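PDB 5X55: probable uracil-DNA glycosylase from Acanthamoeba polyphaga mimivirus, which belongs to the uracil-DNA glycosylase superfamily, whose members are built on a central parallel beta sheet flanked by helices. Local coordinates for residues Ile97-Glu100 with Tyr101-Asp105; Lys139-Ser143 with Lys144-Pro148; Gly241-Ala244 with Ser245-Leu248; Ser274-Ala277 with Asp278-Tyr282. All coordinates share one frame; numbering follows the deposited sequence.

Contact 1: Ile97-Glu100 with Tyr101-Asp105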
ATOM      1  N   ILE A  97      19.354   7.033   4.269  1.00 39.22           N
ATOM      2  CA  ILE A  97      19.302   5.577   4.137  1.00 33.87           C
ATOM      3  C   ILE A  97      17.862   5.131   4.377  1.00 30.77           C
ATOM      4  O   ILE A  97      17.003   5.943   4.758  1.00 34.36           O
ATOM      5  CB  ILE A  97      20.270   4.889   5.116  1.00 31.02           C
ATOM      6  CG1 ILE A  97      19.992   5.383   6.544  1.00 30.18           C
ATOM      7  CG2 ILE A  97      21.710   5.147   4.696  1.00 33.46           C
ATOM      8  CD1 ILE A  97      20.751   4.640   7.621  1.00 29.21           C
ATOM      9  N   ILE A  98      17.587   3.838   4.202  1.00 29.64           N
ATOM     10  CA  ILE A  98      16.204   3.386   4.048  1.00 27.79           C
ATOM     11  C   ILE A  98      15.411   3.519   5.356  1.00 31.28           C
ATOM     12  O   ILE A  98      14.223   3.890   5.359  1.00 28.82           O
ATOM     13  CB  ILE A  98      16.213   1.946   3.507  1.00 34.65           C
ATOM     14  CG1 ILE A  98      14.854   1.602   2.890  1.00 38.51           C
ATOM     15  CG2 ILE A  98      16.661   0.928   4.586  1.00 33.99           C
ATOM     16  CD1 ILE A  98      14.374   2.612   1.832  1.00 34.78           C
ATOM     17  N   THR A  99      16.055   3.261   6.489  1.00 28.34           N
ATOM     18  CA  THR A  99      15.351   3.365   7.762  1.00 31.43           C
ATOM     19  C   THR A  99      14.840   4.780   8.026  1.00 28.67           C
ATOM     20  O   THR A  99      13.869   4.954   8.775  1.00 28.39           O
ATOM     21  CB  THR A  99      16.276   2.885   8.875  1.00 29.89           C
ATOM     22  OG1 THR A  99      16.586   1.510   8.631  1.00 34.72           O
ATOM     23  CG2 THR A  99      15.634   3.001  10.226  1.00 29.24           C
ATOM     24  N   GLU A 100      15.458   5.794   7.417  1.00 24.30           N
ATOM     25  CA  GLU A 100      15.008   7.154   7.663  1.00 32.17           C
ATOM     26  C   GLU A 100      13.665   7.424   6.997  1.00 32.07           C
ATOM     27  O   GLU A 100      12.875   8.222   7.514  1.00 29.85           O
ATOM     28  CB  GLU A 100      16.067   8.150   7.210  1.00 35.03           C
ATOM     29  CG  GLU A 100      17.192   8.280   8.223  1.00 42.55           C
ATOM     30  CD  GLU A 100      18.293   9.226   7.777  1.00 43.21           C
ATOM     31  OE1 GLU A 100      18.985   8.917   6.788  1.00 41.68           O
ATOM     32  OE2 GLU A 100      18.457  10.287   8.414  1.00 50.18           O
ATOM     33  N   TYR A 101      13.375   6.740   5.885  1.00 28.68           N
ATOM     34  CA  TYR A 101      12.094   6.843   5.195  1.00 29.67           C
ATOM     35  C   TYR A 101      11.046   5.892   5.751  1.00 30.04           C
ATOM     36  O   TYR A 101       9.861   6.239   5.793  1.00 28.41           O
ATOM     37  CB  TYR A 101      12.252   6.547   3.698  1.00 31.32           C
ATOM     38  CG  TYR A 101      13.150   7.494   2.941  1.00 37.65           C
ATOM     39  CD1 TYR A 101      12.677   8.715   2.488  1.00 34.52           C
ATOM     40  CD2 TYR A 101      14.464   7.151   2.654  1.00 42.28           C
ATOM     41  CE1 TYR A 101      13.490   9.583   1.792  1.00 40.72           C
ATOM     42  CE2 TYR A 101      15.288   8.006   1.948  1.00 49.00           C
ATOM     43  CZ  TYR A 101      14.797   9.224   1.516  1.00 50.04           C
ATOM     44  OH  TYR A 101      15.621  10.082   0.819  1.00 51.54           O
ATOM     45  N   ILE A 102      11.430   4.676   6.133  1.00 28.53           N
ATOM     46  CA  ILE A 102      10.391   3.695   6.419  1.00 26.25           C
ATOM     47  C   ILE A 102      10.143   3.610   7.924  1.00 28.34           C
ATOM     48  O   ILE A 102       9.016   3.335   8.357  1.00 26.31           O
ATOM     49  CB  ILE A 102      10.721   2.318   5.800  1.00 25.40           C
ATOM     50  CG1 ILE A 102       9.479   1.425   5.802  1.00 28.40           C
ATOM     51  CG2 ILE A 102      11.865   1.620   6.508  1.00 23.29           C
ATOM     52  CD1 ILE A 102       8.403   1.881   4.836  1.00 25.29           C
ATOM     53  N   LEU A 103      11.166   3.864   8.738  1.00 22.38           N
ATOM     54  CA  LEU A 103      11.004   3.810  10.193  1.00 24.81           C
ATOM     55  C   LEU A 103      10.883   5.235  10.731  1.00 27.29           C
ATOM     56  O   LEU A 103      11.844   5.835  11.210  1.00 30.52           O
ATOM     57  CB  LEU A 103      12.158   3.058  10.841  1.00 25.26           C
ATOM     58  CG  LEU A 103      11.924   2.877  12.337  1.00 26.82           C
ATOM     59  CD1 LEU A 103      10.797   1.890  12.534  1.00 25.71           C
ATOM     60  CD2 LEU A 103      13.178   2.438  13.071  1.00 25.70           C
ATOM     61  N   ILE A 104       9.663   5.763  10.682  1.00 23.48           N
ATOM     62  CA  ILE A 104       9.397   7.183  10.881  1.00 23.19           C
ATOM     63  C   ILE A 104       8.935   7.443  12.310  1.00 22.22           C
ATOM     64  O   ILE A 104       8.091   6.715  12.850  1.00 19.15           O
ATOM     65  CB  ILE A 104       8.341   7.660   9.866  1.00 26.43           C
ATOM     66  CG1 ILE A 104       8.898   7.590   8.457  1.00 23.98           C
ATOM     67  CG2 ILE A 104       7.858   9.073  10.176  1.00 27.67           C
ATOM     68  CD1 ILE A 104       7.830   7.813   7.437  1.00 26.57           C
ATOM     69  N   ASP A 105       9.455   8.508  12.911  1.00 20.63           N
ATOM     70  CA  ASP A 105       9.047   8.949  14.240  1.00 22.17           C
ATOM     71  C   ASP A 105       8.273  10.256  14.107  1.00 25.24           C
ATOM     72  O   ASP A 105       8.813  11.255  13.609  1.00 23.36           O
ATOM     73  CB  ASP A 105      10.266   9.124  15.141  1.00 24.38           C
ATOM     74  CG  ASP A 105       9.914   9.647  16.525  1.00 26.06           C
ATOM     75  OD1 ASP A 105       8.732   9.606  16.941  1.00 27.23           O
ATOM     76  OD2 ASP A 105      10.853  10.088  17.217  1.00 32.19           O
TER
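Ile98 O and Thr99 O take the N-H groups that tie these residues together. Ile102 N donates to Ile98 O at 3.0 Å, and one step along Leu103 N donates to Thr99 O at 2.9 Å. Tyr101 N also reaches Ile98 O, but that bond is bent to 133° and weak. On the preceding side Glu100 folds back over its own turn, and Glu100 OE1 accepts Ile97 N at 3.2 Å through the lone pair that points away from OE2. These bonds build and flank helix 98-102, little more than one turn near the start of the modelled chain, which Leu103 ends by leaving helical backbone angles. Round the outside, Thr99 and Leu103 run side by side and point the same way. With Thr99 CG2 turned away from its backbone N, the methyl lies 3.5 Å from Leu103 CB and 3.8 Å from Leu103 CD2. The Tyr101 ring swings off in another direction to bring its CD2 within 3.5 Å of Ile97 O at an oblique angle, and it goes on to meet Phe130. Ile102 CG2 rests 3.5 Å from Ile98 O, and the Ile102 side chain also packs against helices 173-177 and 244-248.

Contact 2: Lys139-Ser143 with Lys144-Pro148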
ATOM      1  N   LYS A 139       9.989   4.378 -16.719  1.00 35.09           N
ATOM      2  CA  LYS A 139      10.150   4.782 -18.112  1.00 35.40           C
ATOM      3  C   LYS A 139       8.961   4.317 -18.947  1.00 29.35           C
ATOM      4  O   LYS A 139       8.511   5.027 -19.853  1.00 30.66           O
ATOM      5  CB  LYS A 139      11.470   4.230 -18.658  1.00 38.40           C
ATOM      6  CG  LYS A 139      11.685   4.429 -20.153  1.00 45.17           C
ATOM      7  CD  LYS A 139      13.013   3.812 -20.594  1.00 54.36           C
ATOM      8  CE  LYS A 139      13.173   3.811 -22.110  1.00 53.90           C
ATOM      9  NZ  LYS A 139      14.327   2.962 -22.536  1.00 59.57           N
ATOM     10  N   TYR A 140       8.404   3.149 -18.619  1.00 30.72           N
ATOM     11  CA  TYR A 140       7.212   2.694 -19.329  1.00 33.11           C
ATOM     12  C   TYR A 140       6.009   3.570 -19.000  1.00 36.47           C
ATOM     13  O   TYR A 140       5.163   3.828 -19.867  1.00 33.74           O
ATOM     14  CB  TYR A 140       6.916   1.231 -18.994  1.00 36.18           C
ATOM     15  CG  TYR A 140       5.563   0.757 -19.499  1.00 38.73           C
ATOM     16  CD1 TYR A 140       5.375   0.414 -20.840  1.00 36.99           C
ATOM     17  CD2 TYR A 140       4.478   0.636 -18.632  1.00 36.03           C
ATOM     18  CE1 TYR A 140       4.135  -0.026 -21.309  1.00 31.81           C
ATOM     19  CE2 TYR A 140       3.229   0.200 -19.094  1.00 37.24           C
ATOM     20  CZ  TYR A 140       3.069  -0.130 -20.433  1.00 38.22           C
ATOM     21  OH  TYR A 140       1.833  -0.557 -20.890  1.00 42.61           O
ATOM     22  N   VAL A 141       5.921   4.055 -17.763  1.00 36.40           N
ATOM     23  CA  VAL A 141       4.713   4.767 -17.369  1.00 31.16           C
ATOM     24  C   VAL A 141       4.698   6.179 -17.945  1.00 31.03           C
ATOM     25  O   VAL A 141       3.638   6.670 -18.361  1.00 30.59           O
ATOM     26  CB  VAL A 141       4.579   4.744 -15.837  1.00 31.45           C
ATOM     27  CG1 VAL A 141       3.757   5.891 -15.356  1.00 34.88           C
ATOM     28  CG2 VAL A 141       3.922   3.449 -15.419  1.00 30.58           C
ATOM     29  N   GLU A 142       5.862   6.848 -18.005  1.00 32.51           N
ATOM     30  CA  GLU A 142       5.891   8.210 -18.537  1.00 33.28           C
ATOM     31  C   GLU A 142       5.584   8.251 -20.024  1.00 32.17           C
ATOM     32  O   GLU A 142       5.205   9.310 -20.528  1.00 39.76           O
ATOM     33  CB  GLU A 142       7.250   8.883 -18.324  1.00 34.80           C
ATOM     34  CG  GLU A 142       7.933   8.702 -17.008  1.00 41.38           C
ATOM     35  CD  GLU A 142       9.438   8.978 -17.122  1.00 53.44           C
ATOM     36  OE1 GLU A 142       9.903   9.188 -18.259  1.00 54.24           O
ATOM     37  OE2 GLU A 142      10.145   8.955 -16.098  1.00 51.58           O
ATOM     38  N   SER A 143       5.750   7.139 -20.740  1.00 30.85           N
ATOM     39  CA  SER A 143       5.431   7.113 -22.159  1.00 32.68           C
ATOM     40  C   SER A 143       3.935   7.022 -22.435  1.00 34.90           C
ATOM     41  O   SER A 143       3.535   7.173 -23.594  1.00 36.19           O
ATOM     42  CB  SER A 143       6.133   5.938 -22.832  1.00 32.18           C
ATOM     43  OG  SER A 143       5.411   4.738 -22.588  1.00 37.95           O
ATOM     44  N   LYS A 144       3.110   6.769 -21.415  1.00 34.85           N
ATOM     45  CA  LYS A 144       1.663   6.658 -21.586  1.00 32.91           C
ATOM     46  C   LYS A 144       1.029   8.041 -21.655  1.00 30.03           C
ATOM     47  O   LYS A 144       1.552   9.009 -21.106  1.00 31.59           O
ATOM     48  CB  LYS A 144       1.040   5.874 -20.430  1.00 30.97           C
ATOM     49  CG  LYS A 144       1.666   4.518 -20.185  1.00 33.33           C
ATOM     50  CD  LYS A 144       1.300   3.534 -21.272  1.00 36.50           C
ATOM     51  CE  LYS A 144       0.657   2.283 -20.662  1.00 41.21           C
ATOM     52  NZ  LYS A 144      -0.622   2.574 -19.934  1.00 38.50           N
ATOM     53  N   THR A 145      -0.130   8.131 -22.312  1.00 31.65           N
ATOM     54  CA  THR A 145      -0.735   9.452 -22.467  1.00 34.64           C
ATOM     55  C   THR A 145      -1.349   9.955 -21.165  1.00 35.57           C
ATOM     56  O   THR A 145      -1.431  11.170 -20.965  1.00 34.61           O
ATOM     57  CB  THR A 145      -1.777   9.453 -23.593  1.00 37.50           C
ATOM     58  OG1 THR A 145      -2.908   8.651 -23.229  1.00 41.69           O
ATOM     59  CG2 THR A 145      -1.169   8.920 -24.889  1.00 34.11           C
ATOM     60  N   TYR A 146      -1.757   9.062 -20.253  1.00 28.72           N
ATOM     61  CA  TYR A 146      -2.327   9.546 -18.996  1.00 29.85           C
ATOM     62  C   TYR A 146      -1.287  10.235 -18.097  1.00 28.07           C
ATOM     63  O   TYR A 146      -1.661  11.060 -17.258  1.00 30.69           O
ATOM     64  CB  TYR A 146      -3.020   8.392 -18.237  1.00 26.61           C
ATOM     65  CG  TYR A 146      -2.066   7.375 -17.615  1.00 27.46           C
ATOM     66  CD1 TYR A 146      -1.349   7.677 -16.454  1.00 25.32           C
ATOM     67  CD2 TYR A 146      -1.873   6.128 -18.191  1.00 26.77           C
ATOM     68  CE1 TYR A 146      -0.461   6.771 -15.892  1.00 25.72           C
ATOM     69  CE2 TYR A 146      -0.990   5.208 -17.629  1.00 31.41           C
ATOM     70  CZ  TYR A 146      -0.292   5.544 -16.472  1.00 26.43           C
ATOM     71  OH  TYR A 146       0.587   4.656 -15.913  1.00 24.35           O
ATOM     72  N   PHE A 147       0.004   9.929 -18.249  1.00 25.81           N
ATOM     73  CA  PHE A 147       0.971  10.377 -17.242  1.00 33.55           C
ATOM     74  C   PHE A 147       1.120  11.895 -17.156  1.00 28.80           C
ATOM     75  O   PHE A 147       1.138  12.432 -16.028  1.00 27.60           O
ATOM     76  CB  PHE A 147       2.320   9.701 -17.480  1.00 32.12           C
ATOM     77  CG  PHE A 147       3.313   9.979 -16.406  1.00 36.50           C
ATOM     78  CD1 PHE A 147       3.333   9.215 -15.258  1.00 35.83           C
ATOM     79  CD2 PHE A 147       4.216  11.016 -16.531  1.00 33.76           C
ATOM     80  CE1 PHE A 147       4.243   9.463 -14.264  1.00 32.60           C
ATOM     81  CE2 PHE A 147       5.117  11.274 -15.539  1.00 29.02           C
ATOM     82  CZ  PHE A 147       5.134  10.498 -14.404  1.00 32.58           C
ATOM     83  N   PRO A 148       1.259  12.643 -18.260  1.00 34.40           N
ATOM     84  CA  PRO A 148       1.201  14.109 -18.127  1.00 32.00           C
ATOM     85  C   PRO A 148      -0.087  14.586 -17.504  1.00 27.63           C
ATOM     86  O   PRO A 148      -0.064  15.571 -16.760  1.00 30.12           O
ATOM     87  CB  PRO A 148       1.357  14.608 -19.570  1.00 29.95           C
ATOM     88  CG  PRO A 148       2.129  13.536 -20.243  1.00 38.31           C
ATOM     89  CD  PRO A 148       1.605  12.244 -19.638  1.00 33.21           C
TER
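Val141 and Phe147 cross at about a right angle inside the short turn that links helix 135-142 to helix 146-159. Val141 CG1 does the touching, 3.4 Å from Phe147 CD1, and it approaches the ring obliquely. The same methyl lies 3.4 Å from Tyr146 OH, so this one branch is wedged against the side chains of both Tyr146 and Phe147. Glu142 comes at Phe147 differently: the two side chains run alongside each other, and Glu142 CA sits over one face of the ring in a CH-pi contact, 4.1 Å from its centroid and 25° off the normal. The Glu142 carboxylate is turned 40° from the ring plane. Lys144 and Tyr140 cross at a slant. The lysine chain bends at chi2, chi3 and chi4, which lays its CE only 3.1 Å from Tyr140 OH, a tight carbon-to-oxygen contact. Its NZ ends in the plane of the Tyr146 ring, at the edge, and both Lys144 NZ and Tyr146 OH are bound by Asp278 of helix 273-286. The backbone closes the turn with Lys144 N donating to Val141 O at 3.1 Å. Ser143 OG, held between its own backbone N and carbonyl carbon (chi1 80°), reaches back to donate to Tyr140 O at 2.9 Å.

Contact 3: Gly241-Ala244 with Ser245-Leu248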
ATOM      1  N   GLY A 241       2.327   1.418  15.256  1.00 17.70           N
ATOM      2  CA  GLY A 241       1.726   0.925  14.029  1.00 19.03           C
ATOM      3  C   GLY A 241       2.644   0.946  12.823  1.00 19.78           C
ATOM      4  O   GLY A 241       2.181   1.034  11.681  1.00 19.42           O
ATOM      5  N   CYS A 242       3.948   0.871  13.042  1.00 18.80           N
ATOM      6  CA  CYS A 242       4.915   1.047  11.965  1.00 18.46           C
ATOM      7  C   CYS A 242       5.341  -0.309  11.412  1.00 18.85           C
ATOM      8  O   CYS A 242       5.942  -1.118  12.130  1.00 22.84           O
ATOM      9  CB  CYS A 242       6.125   1.837  12.454  1.00 21.61           C
ATOM     10  SG  CYS A 242       7.240   2.210  11.129  1.00 30.72           S
ATOM     11  N   LEU A 243       5.046  -0.544  10.132  1.00 16.91           N
ATOM     12  CA  LEU A 243       5.232  -1.842   9.493  1.00 19.49           C
ATOM     13  C   LEU A 243       6.551  -1.947   8.719  1.00 21.98           C
ATOM     14  O   LEU A 243       6.685  -2.811   7.838  1.00 18.25           O
ATOM     15  CB  LEU A 243       4.039  -2.127   8.580  1.00 16.38           C
ATOM     16  CG  LEU A 243       2.730  -2.073   9.380  1.00 18.62           C
ATOM     17  CD1 LEU A 243       1.510  -2.360   8.502  1.00 14.85           C
ATOM     18  CD2 LEU A 243       2.796  -3.055  10.572  1.00 17.50           C
ATOM     19  N   ALA A 244       7.526  -1.087   9.043  1.00 16.48           N
ATOM     20  CA  ALA A 244       8.849  -1.142   8.430  1.00 19.01           C
ATOM     21  C   ALA A 244       9.398  -2.569   8.360  1.00 18.98           C
ATOM     22  O   ALA A 244      10.006  -2.969   7.357  1.00 20.37           O
ATOM     23  CB  ALA A 244       9.788  -0.235   9.220  1.00 19.01           C
ATOM     24  N   SER A 245       9.145  -3.366   9.393  1.00 17.80           N
ATOM     25  CA  SER A 245       9.718  -4.704   9.462  1.00 21.04           C
ATOM     26  C   SER A 245       9.187  -5.601   8.349  1.00 22.76           C
ATOM     27  O   SER A 245       9.950  -6.337   7.707  1.00 19.58           O
ATOM     28  CB  SER A 245       9.414  -5.312  10.829  1.00 20.60           C
ATOM     29  OG  SER A 245       9.825  -6.660  10.858  1.00 27.42           O
ATOM     30  N   TRP A 246       7.868  -5.573   8.124  1.00 20.22           N
ATOM     31  CA  TRP A 246       7.275  -6.411   7.090  1.00 14.82           C
ATOM     32  C   TRP A 246       7.713  -5.968   5.709  1.00 14.39           C
ATOM     33  O   TRP A 246       7.964  -6.801   4.828  1.00 16.61           O
ATOM     34  CB  TRP A 246       5.744  -6.371   7.176  1.00 14.28           C
ATOM     35  CG  TRP A 246       5.182  -6.818   8.467  1.00 17.40           C
ATOM     36  CD1 TRP A 246       5.860  -7.383   9.519  1.00 18.03           C
ATOM     37  CD2 TRP A 246       3.814  -6.736   8.867  1.00 15.51           C
ATOM     38  NE1 TRP A 246       4.995  -7.656  10.540  1.00 19.47           N
ATOM     39  CE2 TRP A 246       3.729  -7.264  10.168  1.00 19.38           C
ATOM     40  CE3 TRP A 246       2.650  -6.262   8.247  1.00 19.22           C
ATOM     41  CZ2 TRP A 246       2.531  -7.319  10.870  1.00 17.50           C
ATOM     42  CZ3 TRP A 246       1.454  -6.325   8.936  1.00 19.48           C
ATOM     43  CH2 TRP A 246       1.404  -6.847  10.239  1.00 21.76           C
ATOM     44  N   ILE A 247       7.771  -4.657   5.490  1.00 17.86           N
ATOM     45  CA  ILE A 247       8.060  -4.146   4.159  1.00 14.75           C
ATOM     46  C   ILE A 247       9.498  -4.436   3.790  1.00 20.22           C
ATOM     47  O   ILE A 247       9.787  -4.834   2.653  1.00 20.51           O
ATOM     48  CB  ILE A 247       7.732  -2.646   4.097  1.00 18.30           C
ATOM     49  CG1 ILE A 247       6.232  -2.436   4.341  1.00 16.45           C
ATOM     50  CG2 ILE A 247       8.202  -2.006   2.764  1.00 16.44           C
ATOM     51  CD1 ILE A 247       5.917  -1.023   4.744  1.00 18.37           C
ATOM     52  N   LEU A 248      10.420  -4.286   4.751  1.00 22.14           N
ATOM     53  CA  LEU A 248      11.828  -4.582   4.483  1.00 19.41           C
ATOM     54  C   LEU A 248      12.040  -6.036   4.074  1.00 21.71           C
ATOM     55  O   LEU A 248      13.007  -6.341   3.368  1.00 28.93           O
ATOM     56  CB  LEU A 248      12.668  -4.252   5.709  1.00 18.72           C
ATOM     57  CG  LEU A 248      12.875  -2.758   5.941  1.00 23.65           C
ATOM     58  CD1 LEU A 248      13.084  -2.449   7.423  1.00 19.74           C
ATOM     59  CD2 LEU A 248      14.054  -2.246   5.096  1.00 25.93           C
TER
HETATM   60  O   HOH W   1       8.218  -2.549  11.784  1.00 25.62           O
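Helix 244-248 begins here, with Leu243 in the N-cap position and Trp246 one turn further on packing against it. Leu243 CD2 stands over the face of the six-membered ring of Trp246, 3.9 Å from its centroid and 10° off the normal. This is a nearly vertical CH-pi contact, although the two side chains as wholes cross at a slant. CD1, the other methyl of Leu243, lies 4.0 Å from Trp246 CZ3, so both branches lean on the outer part of the indole. The indole NE1 is held by Trp368 O, which helps fix the rotation of the ring beneath the leucine.

A leucine N-cap has no side-chain acceptor for the N-H groups of the first turn, and water 1 does part of that work. It accepts from Ser245 N at 2.7 Å and donates to Cys242 O at 2.7 Å, bridging the entering loop to the helix. The helix leads directly into strand 251-255, an outermost strand of the central parallel sheet, and Leu243, Trp246 and Ile247 all pack on Met253 of that strand. Two backbone bonds set the turn: Ile247 N donates to Leu243 O at 3.2 Å, and Leu248 N to Ala244 O at 2.9 Å, each close to straight. Leu248 curls back over the second of these carbonyls and puts its CD1 3.1 Å from Ala244 O, a close and possibly strained contact. Ile247 CG1 lies beside Leu243 O, and the Ile247 side chain also touches Cys207.

Contact 4: Ser274-Ala277 with Asp278-Tyr282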
ATOM      1  N   SER A 274      -4.811   4.505 -13.497  1.00 19.74           N
ATOM      2  CA  SER A 274      -4.002   3.966 -14.583  1.00 26.63           C
ATOM      3  C   SER A 274      -2.584   3.658 -14.110  1.00 18.95           C
ATOM      4  O   SER A 274      -1.978   2.674 -14.546  1.00 21.29           O
ATOM      5  CB  SER A 274      -3.972   4.938 -15.766  1.00 25.10           C
ATOM      6  OG  SER A 274      -5.280   5.195 -16.225  1.00 36.35           O
ATOM      7  N   PHE A 275      -2.039   4.502 -13.240  1.00 21.28           N
ATOM      8  CA  PHE A 275      -0.713   4.243 -12.693  1.00 21.89           C
ATOM      9  C   PHE A 275      -0.704   2.941 -11.910  1.00 17.08           C
ATOM     10  O   PHE A 275       0.158   2.087 -12.123  1.00 18.85           O
ATOM     11  CB  PHE A 275      -0.274   5.417 -11.813  1.00 24.22           C
ATOM     12  CG  PHE A 275       1.111   5.266 -11.242  1.00 22.65           C
ATOM     13  CD1 PHE A 275       2.220   5.655 -11.977  1.00 23.34           C
ATOM     14  CD2 PHE A 275       1.298   4.748  -9.966  1.00 19.96           C
ATOM     15  CE1 PHE A 275       3.513   5.532 -11.454  1.00 29.07           C
ATOM     16  CE2 PHE A 275       2.574   4.624  -9.426  1.00 24.72           C
ATOM     17  CZ  PHE A 275       3.692   5.008 -10.175  1.00 23.89           C
ATOM     18  N   THR A 276      -1.684   2.756 -11.023  1.00 17.05           N
ATOM     19  CA  THR A 276      -1.748   1.526 -10.236  1.00 19.54           C
ATOM     20  C   THR A 276      -2.010   0.309 -11.124  1.00 20.52           C
ATOM     21  O   THR A 276      -1.427  -0.763 -10.905  1.00 21.26           O
ATOM     22  CB  THR A 276      -2.811   1.659  -9.142  1.00 20.86           C
ATOM     23  OG1 THR A 276      -2.477   2.756  -8.282  1.00 20.77           O
ATOM     24  CG2 THR A 276      -2.887   0.382  -8.299  1.00 17.67           C
ATOM     25  N   ALA A 277      -2.847   0.456 -12.156  1.00 18.96           N
ATOM     26  CA  ALA A 277      -3.059  -0.664 -13.070  1.00 19.08           C
ATOM     27  C   ALA A 277      -1.763  -1.054 -13.763  1.00 19.71           C
ATOM     28  O   ALA A 277      -1.437  -2.242 -13.864  1.00 18.72           O
ATOM     29  CB  ALA A 277      -4.136  -0.318 -14.098  1.00 20.02           C
ATOM     30  N   ASP A 278      -0.991  -0.061 -14.226  1.00 19.89           N
ATOM     31  CA  ASP A 278       0.298  -0.370 -14.838  1.00 19.87           C
ATOM     32  C   ASP A 278       1.291  -0.943 -13.827  1.00 19.51           C
ATOM     33  O   ASP A 278       2.157  -1.740 -14.197  1.00 22.59           O
ATOM     34  CB  ASP A 278       0.876   0.880 -15.505  1.00 26.31           C
ATOM     35  CG  ASP A 278       0.255   1.162 -16.864  1.00 27.49           C
ATOM     36  OD1 ASP A 278      -0.311   0.230 -17.476  1.00 33.13           O
ATOM     37  OD2 ASP A 278       0.334   2.321 -17.321  1.00 33.71           O
ATOM     38  N   LEU A 279       1.191  -0.563 -12.558  1.00 17.82           N
ATOM     39  CA  LEU A 279       2.076  -1.142 -11.553  1.00 21.10           C
ATOM     40  C   LEU A 279       1.761  -2.620 -11.335  1.00 16.85           C
ATOM     41  O   LEU A 279       2.668  -3.473 -11.346  1.00 16.77           O
ATOM     42  CB  LEU A 279       1.956  -0.335 -10.258  1.00 18.02           C
ATOM     43  CG  LEU A 279       2.695  -0.780  -8.999  1.00 25.43           C
ATOM     44  CD1 LEU A 279       4.163  -1.111  -9.296  1.00 18.64           C
ATOM     45  CD2 LEU A 279       2.559   0.316  -7.920  1.00 20.62           C
ATOM     46  N   ILE A 280       0.469  -2.946 -11.175  1.00 17.74           N
ATOM     47  CA  ILE A 280       0.055  -4.345 -11.034  1.00 18.47           C
ATOM     48  C   ILE A 280       0.487  -5.144 -12.254  1.00 20.05           C
ATOM     49  O   ILE A 280       1.085  -6.226 -12.137  1.00 23.95           O
ATOM     50  CB  ILE A 280      -1.473  -4.458 -10.831  1.00 23.70           C
ATOM     51  CG1 ILE A 280      -2.008  -3.527  -9.721  1.00 18.31           C
ATOM     52  CG2 ILE A 280      -1.889  -5.912 -10.619  1.00 16.77           C
ATOM     53  CD1 ILE A 280      -1.526  -3.838  -8.380  1.00 19.98           C
ATOM     54  N   ASP A 281       0.186  -4.620 -13.449  1.00 20.00           N
ATOM     55  CA  ASP A 281       0.491  -5.347 -14.681  1.00 21.65           C
ATOM     56  C   ASP A 281       1.989  -5.539 -14.845  1.00 25.37           C
ATOM     57  O   ASP A 281       2.440  -6.600 -15.285  1.00 24.17           O
ATOM     58  CB  ASP A 281      -0.086  -4.611 -15.897  1.00 19.08           C
ATOM     59  CG  ASP A 281      -1.611  -4.564 -15.877  1.00 27.32           C
ATOM     60  OD1 ASP A 281      -2.223  -5.365 -15.125  1.00 24.79           O
ATOM     61  OD2 ASP A 281      -2.200  -3.718 -16.589  1.00 32.07           O
ATOM     62  N   TYR A 282       2.774  -4.516 -14.502  1.00 21.90           N
ATOM     63  CA  TYR A 282       4.221  -4.651 -14.569  1.00 22.99           C
ATOM     64  C   TYR A 282       4.699  -5.799 -13.689  1.00 23.95           C
ATOM     65  O   TYR A 282       5.538  -6.615 -14.104  1.00 23.84           O
ATOM     66  CB  TYR A 282       4.884  -3.337 -14.151  1.00 22.23           C
ATOM     67  CG  TYR A 282       6.388  -3.413 -14.167  1.00 30.65           C
ATOM     68  CD1 TYR A 282       7.104  -3.183 -15.343  1.00 31.74           C
ATOM     69  CD2 TYR A 282       7.097  -3.733 -13.019  1.00 25.81           C
ATOM     70  CE1 TYR A 282       8.490  -3.260 -15.363  1.00 31.75           C
ATOM     71  CE2 TYR A 282       8.482  -3.817 -13.031  1.00 25.32           C
ATOM     72  CZ  TYR A 282       9.170  -3.583 -14.201  1.00 29.84           C
ATOM     73  OH  TYR A 282      10.547  -3.656 -14.217  1.00 36.74           O
TER
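Ala277 meets the next turn of its helix mainly through its carbonyl. Asp281 N donates to Ala277 O at 2.9 Å. The carboxylate of Asp281 folds back over the same oxygen, with CG 3.1 Å from Ala277 O and OD2 3.2 Å from it. Two acceptors so close would be expected to repel each other; Arg305, which makes a salt bridge with Asp281 and also touches Ala277, probably offsets this.

Asp278 looks back in the same manner to Ser274. Its N donates to Ser274 O, and its CB lies 3.5 Å from that carbonyl oxygen. The carboxylate points out of the helix to Lys144 and Tyr146. These residues are part of helix 273-286, which lies in the crossover from strand 251-255 to strand 291-295 of the parallel sheet; a short strand, 260-261, is passed on the way.

Thr276 is the third main participant. The bond from Ile280 N to Thr276 O is 2.9 Å long and almost straight, at 173°. Ile280 CG1 is anti to its own carbonyl carbon (chi1 -50°), which brings it down to 3.1 Å from Thr276 O, closer than usual for carbon and oxygen. Beyond it Thr276 CG2 approaches Ile280 CG1 at 4.3 Å, while Thr276 OG1 is hydrogen-bonded to Ser256 O and Trp272 O. Between these bonds Leu279 N donates to Phe275 O at 2.9 Å, and the Phe275 ring, on the buried side, meets Phe258 edge-to-face.

Overall arrangement
The four contacts follow one another along the chain and form two pairs on separate parts of the molecule. Contacts 1 and 3 have centres about 10 Å apart and touch: Ile102 CD1 packs 3.8 Å from Ile247 CD1, so helix 98-102 lies against helix 244-248. Contacts 2 and 4 have centres about 11 Å apart and join the turn between helices 135-142 and 146-159 to helix 273-286. The pairs are well separated, with centres of contacts 2 and 3 about 30 Å apart on opposite sides of the chain's centre. In both pairs a segment from earlier in the chain is fastened onto a helix adjoining strands of the parallel sheet.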